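Local coordinates for tubulin-like protein CetZ2 (Haloferax volcanii, PDB 4B45) that binds GTP as a tubulin/FtsZ-like cytoskeletal GTPase and takes part in the control of archaeal cell shape, at residues Thr39-Leu44 with Thr51-Gln56; Tyr128-Leu133 with Ala159-Asp164; Ala266-Ala271 with Met296-Gly301. All blocks are in the same frame, centred on the assembly; numbering follows the deposited sequence.

Interaction 1 (Thr39-Leu44 with Thr51-Gln56)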
# COMPACT_ATOMS: atom_id res chain seq x y z
N THR A 39 -12.82 15.18 7.10
CA THR A 39 -13.45 16.47 7.35
C THR A 39 -14.85 16.45 6.75
O THR A 39 -15.59 17.42 6.86
CB THR A 39 -12.67 17.60 6.67
OG1 THR A 39 -12.48 17.29 5.28
CG2 THR A 39 -11.31 17.78 7.33
N ALA A 40 -15.17 15.34 6.08
CA ALA A 40 -16.50 15.11 5.56
C ALA A 40 -17.18 14.11 6.48
O ALA A 40 -16.72 12.98 6.62
CB ALA A 40 -16.42 14.56 4.12
N LYS A 41 -18.27 14.52 7.12
CA LYS A 41 -18.91 13.65 8.11
C LYS A 41 -19.52 12.39 7.49
O LYS A 41 -19.40 11.30 8.04
CB LYS A 41 -19.94 14.42 8.95
CG LYS A 41 -20.71 13.54 9.91
CD LYS A 41 -21.58 14.35 10.88
CE LYS A 41 -22.34 13.43 11.82
NZ LYS A 41 -23.25 14.14 12.77
N ALA A 42 -20.19 12.56 6.36
CA ALA A 42 -20.84 11.45 5.67
C ALA A 42 -19.89 10.29 5.32
O ALA A 42 -20.26 9.11 5.44
CB ALA A 42 -21.55 11.96 4.40
N ASP A 43 -18.68 10.62 4.90
CA ASP A 43 -17.66 9.62 4.60
C ASP A 43 -17.38 8.72 5.79
O ASP A 43 -17.17 7.51 5.64
CB ASP A 43 -16.35 10.29 4.20
CG ASP A 43 -16.44 10.99 2.86
OD1 ASP A 43 -17.49 10.84 2.20
OD2 ASP A 43 -15.47 11.69 2.48
N LEU A 44 -17.37 9.30 6.97
CA LEU A 44 -16.96 8.57 8.16
C LEU A 44 -18.07 7.66 8.65
O LEU A 44 -17.81 6.61 9.22
CB LEU A 44 -16.55 9.55 9.26
CG LEU A 44 -15.28 10.34 8.95
CD1 LEU A 44 -15.14 11.41 10.00
CD2 LEU A 44 -14.06 9.41 8.95
N THR A 51 -13.64 6.26 13.82
CA THR A 51 -13.62 7.47 13.00
C THR A 51 -13.33 8.72 13.83
O THR A 51 -13.75 8.82 14.99
CB THR A 51 -14.96 7.67 12.25
OG1 THR A 51 -16.02 7.79 13.19
CG2 THR A 51 -15.24 6.49 11.34
N VAL A 52 -12.59 9.66 13.24
CA VAL A 52 -12.35 10.96 13.85
C VAL A 52 -12.68 12.08 12.87
O VAL A 52 -12.08 12.17 11.79
CB VAL A 52 -10.88 11.17 14.26
CG1 VAL A 52 -10.74 12.52 14.96
CG2 VAL A 52 -10.41 10.04 15.16
N LEU A 53 -13.63 12.93 13.26
CA LEU A 53 -14.01 14.06 12.43
C LEU A 53 -13.23 15.28 12.90
O LEU A 53 -13.22 15.60 14.09
CB LEU A 53 -15.52 14.31 12.48
CG LEU A 53 -16.10 15.37 11.53
CD1 LEU A 53 -15.94 15.01 10.05
CD2 LEU A 53 -17.57 15.66 11.85
N ILE A 54 -12.56 15.94 11.97
CA ILE A 54 -11.81 17.14 12.29
C ILE A 54 -12.30 18.28 11.40
O ILE A 54 -12.97 18.05 10.39
CB ILE A 54 -10.28 16.95 12.08
CG1 ILE A 54 -9.96 16.61 10.62
CG2 ILE A 54 -9.75 15.83 12.98
CD1 ILE A 54 -8.46 16.36 10.37
N GLY A 55 -11.99 19.51 11.81
CA GLY A 55 -12.20 20.68 10.98
C GLY A 55 -13.58 21.31 10.93
O GLY A 55 -13.79 22.21 10.12
N GLN A 56 -14.51 20.84 11.76
CA GLN A 56 -15.89 21.36 11.75
C GLN A 56 -15.98 22.87 11.94
O GLN A 56 -16.90 23.51 11.43
CB GLN A 56 -16.77 20.68 12.80
CG GLN A 56 -16.77 19.16 12.69
CD GLN A 56 -15.74 18.55 13.61
OE1 GLN A 56 -14.56 18.90 13.55
NE2 GLN A 56 -16.19 17.67 14.50
O HOH W 1 -15.46 19.17 9.12

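Interaction 2 (Tyr128-Leu133 with Ala159-Asp164). With GSP (5'-guanosine-diphosphate-monothiophosphate), chain C.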
# COMPACT_ATOMS: atom_id res chain seq x y z
N TYR A 128 4.93 4.62 7.41
CA TYR A 128 4.81 4.48 5.97
C TYR A 128 3.55 5.19 5.50
O TYR A 128 2.57 5.24 6.24
CB TYR A 128 4.69 3.01 5.59
CG TYR A 128 5.87 2.16 6.02
CD1 TYR A 128 7.17 2.57 5.76
CD2 TYR A 128 5.67 0.96 6.72
CE1 TYR A 128 8.26 1.79 6.16
CE2 TYR A 128 6.76 0.19 7.13
CZ TYR A 128 8.05 0.61 6.84
OH TYR A 128 9.14 -0.15 7.23
N VAL A 129 3.58 5.72 4.29
CA VAL A 129 2.37 6.19 3.65
C VAL A 129 1.98 5.20 2.57
O VAL A 129 2.79 4.84 1.71
CB VAL A 129 2.54 7.60 3.02
CG1 VAL A 129 1.34 7.96 2.11
CG2 VAL A 129 2.72 8.65 4.10
N LEU A 130 0.74 4.71 2.64
CA LEU A 130 0.17 3.95 1.54
C LEU A 130 -0.60 4.97 0.71
O LEU A 130 -1.70 5.42 1.09
CB LEU A 130 -0.74 2.84 2.08
CG LEU A 130 -1.48 1.94 1.09
CD1 LEU A 130 -0.53 1.25 0.09
CD2 LEU A 130 -2.31 0.91 1.87
N GLY A 131 0.01 5.39 -0.40
CA GLY A 131 -0.52 6.50 -1.17
C GLY A 131 -1.17 6.11 -2.48
O GLY A 131 -0.59 5.35 -3.26
N ILE A 132 -2.37 6.63 -2.72
CA ILE A 132 -3.08 6.36 -3.99
C ILE A 132 -2.86 7.45 -5.02
O ILE A 132 -3.22 8.62 -4.82
CB ILE A 132 -4.59 6.18 -3.78
CG1 ILE A 132 -4.86 4.93 -2.93
CG2 ILE A 132 -5.32 6.07 -5.11
CD1 ILE A 132 -6.12 5.03 -2.09
N LEU A 133 -2.25 7.06 -6.14
CA LEU A 133 -1.99 7.97 -7.25
C LEU A 133 -3.25 8.09 -8.10
O LEU A 133 -3.91 7.09 -8.38
CB LEU A 133 -0.84 7.40 -8.09
CG LEU A 133 0.11 8.37 -8.79
CD1 LEU A 133 0.84 9.23 -7.77
CD2 LEU A 133 1.10 7.58 -9.65
N ALA A 159 8.76 5.51 4.10
CA ALA A 159 8.60 5.16 2.70
C ALA A 159 7.17 5.38 2.24
O ALA A 159 6.23 5.39 3.05
CB ALA A 159 9.03 3.71 2.43
N VAL A 160 7.01 5.54 0.94
CA VAL A 160 5.71 5.72 0.34
C VAL A 160 5.42 4.57 -0.62
O VAL A 160 5.96 4.52 -1.72
CB VAL A 160 5.63 7.08 -0.39
CG1 VAL A 160 4.24 7.28 -1.02
CG2 VAL A 160 5.93 8.20 0.59
N LEU A 161 4.57 3.64 -0.20
CA LEU A 161 4.13 2.56 -1.06
C LEU A 161 3.00 3.09 -1.96
O LEU A 161 1.94 3.50 -1.48
CB LEU A 161 3.66 1.38 -0.20
CG LEU A 161 2.97 0.19 -0.89
CD1 LEU A 161 3.84 -0.39 -1.98
CD2 LEU A 161 2.55 -0.89 0.15
N LEU A 162 3.22 3.10 -3.27
CA LEU A 162 2.27 3.72 -4.18
C LEU A 162 1.34 2.74 -4.86
O LEU A 162 1.76 1.69 -5.33
CB LEU A 162 3.01 4.52 -5.26
CG LEU A 162 3.57 5.90 -4.92
CD1 LEU A 162 4.20 6.53 -6.17
CD2 LEU A 162 2.47 6.80 -4.34
N VAL A 163 0.07 3.12 -4.91
CA VAL A 163 -0.93 2.42 -5.68
C VAL A 163 -1.38 3.30 -6.83
O VAL A 163 -1.91 4.40 -6.62
CB VAL A 163 -2.18 2.14 -4.82
CG1 VAL A 163 -3.27 1.49 -5.66
CG2 VAL A 163 -1.82 1.29 -3.62
N ASP A 164 -1.17 2.83 -8.05
CA ASP A 164 -1.66 3.51 -9.24
C ASP A 164 -3.07 3.01 -9.59
O ASP A 164 -3.24 1.85 -9.99
CB ASP A 164 -0.68 3.27 -10.38
CG ASP A 164 -1.07 3.98 -11.66
OD1 ASP A 164 -1.97 4.85 -11.65
OD2 ASP A 164 -0.44 3.68 -12.70
PG GSP C . -11.88 16.02 -1.28
O3B GSP C . -11.02 15.33 -0.12
S1G GSP C . -11.16 15.78 -3.20
O2G GSP C . -13.35 15.50 -1.23
O3G GSP C . -11.78 17.46 -0.99
PB GSP C . -10.55 13.80 -0.03
O1B GSP C . -11.40 12.96 0.88
O2B GSP C . -9.13 13.80 0.52
PA GSP C . -10.47 11.60 -1.76
O1A GSP C . -11.75 11.03 -2.29
O2A GSP C . -10.02 10.75 -0.60
O3A GSP C . -10.57 13.13 -1.45
O5' GSP C . -9.32 11.46 -2.80
C5' GSP C . -9.53 11.56 -4.17
C4' GSP C . -8.64 10.67 -4.93
O4' GSP C . -8.71 9.37 -4.44
C3' GSP C . -9.02 10.58 -6.36
O3' GSP C . -7.85 10.32 -7.05
C2' GSP C . -9.90 9.43 -6.43
O2' GSP C . -9.80 8.84 -7.69
C1' GSP C . -9.34 8.53 -5.44
N9 GSP C . -10.28 7.67 -4.75
C8 GSP C . -11.44 8.03 -4.20
N7 GSP C . -12.00 6.96 -3.60
C5 GSP C . -11.16 5.90 -3.77
C6 GSP C . -11.22 4.54 -3.34
O6 GSP C . -12.30 4.05 -2.62
N1 GSP C . -10.20 3.72 -3.67
C2 GSP C . -9.14 4.18 -4.38
N2 GSP C . -8.07 3.23 -4.70
N3 GSP C . -9.04 5.45 -4.80
C4 GSP C . -10.06 6.34 -4.50

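Interaction 3 (Ala266-Ala271 with Met296-Gly301)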
# COMPACT_ATOMS: atom_id res chain seq x y z
N ALA A 266 14.70 -5.12 -2.60
CA ALA A 266 13.57 -5.94 -2.96
C ALA A 266 13.40 -7.05 -1.95
O ALA A 266 14.36 -7.49 -1.32
CB ALA A 266 13.77 -6.53 -4.35
N LEU A 267 12.16 -7.50 -1.80
CA LEU A 267 11.85 -8.66 -0.98
C LEU A 267 10.97 -9.61 -1.78
O LEU A 267 9.86 -9.26 -2.20
CB LEU A 267 11.16 -8.24 0.31
CG LEU A 267 10.62 -9.41 1.11
CD1 LEU A 267 11.79 -10.30 1.60
CD2 LEU A 267 9.75 -8.94 2.26
N VAL A 268 11.47 -10.82 -1.99
CA VAL A 268 10.74 -11.80 -2.76
C VAL A 268 10.15 -12.86 -1.85
O VAL A 268 10.86 -13.61 -1.19
CB VAL A 268 11.66 -12.49 -3.76
CG1 VAL A 268 10.86 -13.43 -4.65
CG2 VAL A 268 12.41 -11.45 -4.57
N VAL A 269 8.82 -12.91 -1.84
CA VAL A 269 8.11 -13.87 -1.03
C VAL A 269 7.39 -14.79 -2.00
O VAL A 269 6.62 -14.33 -2.85
CB VAL A 269 7.12 -13.18 -0.04
CG1 VAL A 269 6.35 -14.20 0.80
CG2 VAL A 269 7.86 -12.22 0.88
N ILE A 270 7.67 -16.08 -1.90
CA ILE A 270 6.91 -17.09 -2.61
C ILE A 270 5.96 -17.69 -1.60
O ILE A 270 6.39 -18.19 -0.55
CB ILE A 270 7.82 -18.20 -3.16
CG1 ILE A 270 8.91 -17.61 -4.04
CG2 ILE A 270 7.00 -19.25 -3.90
CD1 ILE A 270 8.38 -16.67 -5.08
N ALA A 271 4.66 -17.62 -1.89
CA ALA A 271 3.66 -18.15 -0.98
C ALA A 271 2.97 -19.39 -1.53
O ALA A 271 2.73 -19.51 -2.74
CB ALA A 271 2.62 -17.06 -0.67
N MET A 296 21.49 -4.57 -5.00
CA MET A 296 22.44 -5.34 -4.20
C MET A 296 21.81 -5.82 -2.89
O MET A 296 22.49 -6.42 -2.05
CB MET A 296 23.69 -4.51 -3.89
CG MET A 296 24.39 -3.95 -5.11
SD MET A 296 24.94 -5.29 -6.18
CE MET A 296 26.09 -6.06 -5.08
N GLN A 297 20.52 -5.55 -2.71
CA GLN A 297 19.83 -5.90 -1.48
C GLN A 297 18.53 -6.62 -1.75
O GLN A 297 17.46 -6.14 -1.37
CB GLN A 297 19.51 -4.65 -0.66
CG GLN A 297 20.67 -3.71 -0.41
CD GLN A 297 20.25 -2.55 0.46
OE1 GLN A 297 20.08 -1.42 -0.01
NE2 GLN A 297 20.05 -2.82 1.75
N VAL A 298 18.62 -7.76 -2.43
CA VAL A 298 17.46 -8.60 -2.66
C VAL A 298 17.38 -9.63 -1.56
O VAL A 298 18.29 -10.46 -1.40
CB VAL A 298 17.53 -9.31 -4.03
CG1 VAL A 298 16.41 -10.34 -4.15
CG2 VAL A 298 17.45 -8.30 -5.16
N ARG A 299 16.30 -9.57 -0.80
CA ARG A 299 16.03 -10.52 0.28
C ARG A 299 14.93 -11.47 -0.17
O ARG A 299 14.17 -11.18 -1.11
CB ARG A 299 15.56 -9.77 1.54
CG ARG A 299 16.65 -8.91 2.18
CD ARG A 299 16.11 -8.04 3.32
NE ARG A 299 17.20 -7.59 4.18
CZ ARG A 299 17.95 -6.51 3.94
NH1 ARG A 299 17.71 -5.76 2.87
NH2 ARG A 299 18.93 -6.20 4.76
N GLY A 300 14.81 -12.60 0.51
CA GLY A 300 13.79 -13.55 0.13
C GLY A 300 13.34 -14.43 1.28
O GLY A 300 14.08 -14.66 2.22
N GLY A 301 12.11 -14.92 1.18
CA GLY A 301 11.59 -15.84 2.17
C GLY A 301 10.32 -16.47 1.66
O GLY A 301 9.74 -16.01 0.68

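Interaction 1 (Thr39-Leu44 with Thr51-Gln56)
In the beta-alpha-beta unit made of strand 31-38, short helix 41-45 and strand 50-53, at the edge of the Rossmann-like GTPase sheet, Leu44 and Leu53 meet where the helix folds back over the returning chain. Leu44 CD1 lies 3.7 Å from Leu53 CD1, the two side chains crossing at a slant. Leu53 has CG anti to its backbone N (chi1 -173°), and its CD1 end reaches the bend at Thr39-Lys41, 3.8 Å from Thr39 C, while its other methyl, CD2, lies against the CB of Lys41; the extended Lys41 chain then leads away. Leu44 also runs alongside Thr51 in the opposite sense, bringing its CD2 3.8 Å from Thr51 CB, and the Leu44 side chain also touches Ala36 and Asn38 of strand 31-38. At the other end Thr39 CG2 packs on Ile54 CG1 at 3.7 Å, and both side chains touch Val74 of helix 68-85. The Thr39 hydroxyl turns elsewhere, hydrogen-bonding to the OG of Ser107, a GTP-binding residue, so this end of the contact is second shell to the nucleotide. A water links the two backbones, donating to both: its oxygen is 2.9 Å from Thr39 O and 3.0 Å from Ile54 O. Ile54 O also takes a CA-H...O contact from Thr39 CA, at 3.5 Å.

Interaction 2 (Tyr128-Leu133 with Ala159-Asp164)
The ring of Tyr128 meets Ala159 edge-on: Ala159 N lies in the ring plane, 3.7 Å from Tyr128 CD1, and Ala159 CB is 4.0 Å from that same carbon. Phe98 of strand 96-102 meets the Tyr128 ring with its plane inclined. The guanine of the bound GTP analogue is touched by Ile132, whose CD1 comes 3.7 Å from GSP N2 while its CG2 approaches N3. With CG1 anti to the carbonyl carbon (chi1 -65°), Ile132 sends both branches to the base, and Ala11 and Leu15 of helix 9-26 touch the same side chain. Between these two ends, strands 127-133 and 159-164 run parallel and in register in the central Rossmann-like sheet. Val129 and Gly131 each use both N-H and C=O toward the partner strand, and Leu133 N closes the series on Val163 O at 2.7 Å. The Leu130 and Leu161 side chains run together in the same direction, Leu130 CD1 being 3.8 Å from Leu161 CD2, on the face that also carries Ile132 and Val163. On the other face Leu162 CD2 sits 3.6 Å from the O of Gly131, over a residue with no side chain, and helix 140-156 covers Val129, Val160 and Leu162. Alternate backbone groups pair across the strands, those of Tyr128, Leu130 and Ile132 turning to strand 96-102; the apolar face continues into the nucleotide pocket, where Ile132 offers the base hydrocarbon rather than a polar partner.

Interaction 3 (Ala266-Ala271 with Met296-Gly301)
Gln297 leads into the edge strand 298-304, which pairs with strand 263-272 in a parallel beta-alpha-beta unit, helix 279-293 making the crossover within the CetZ C-terminal domain. Gln297 O accepts from Ala266 N at 3.2 Å, with the donor tilted well off the carbonyl plane. Val298 comes next and turns its two methyls to different neighbours: CG2 to Ala266 CB and CG1 to Val268 CG2, each 4.2 Å away, on the face that helix 279-293 covers through Val289 and Glu290. Arg299 N then donates almost straight to Ala266 O (178°), and Arg299 O accepts from Val268 N. The Arg299 CB is 3.8 Å from Leu267 CD1 on the opposite face; beyond it the chain extends away toward helix 210-217, where NE makes a long, weak ion pair with Glu212 and the side chain touches Asn215. The strand then has two glycines. Gly300 CA approaches Val268 O to 3.2 Å, and Gly301 N donates to that same oxygen, which thus takes both contacts. Finally Gly301 O receives a weak bond from Ile270 N and a straighter CA-H...O contact from Val269 CA, 3.2 Å away with 163° at the hydrogen.

The three contacts follow one another along the chain, each within a beta-alpha-beta unit and closing before the next opens. Interactions 1 and 2 share the parallel sheet of the GTPase domain, interaction 1 at its margin with strand 50-53; interaction 3 lies in the mixed strands of the C-terminal domain, which follow on from strand 159-164 through strand 222-231 and end at strand 298-304. The centres of interactions 1 and 2 are about 22 Å apart, those of 2 and 3 about 20 Å, and those of 1 and 3 about 39 Å, on opposite sides of the chain's centre. Interaction 1 sits behind the phosphate end, without touching the nucleotide; interaction 2 meets the guanine directly; interaction 3 lies away from it.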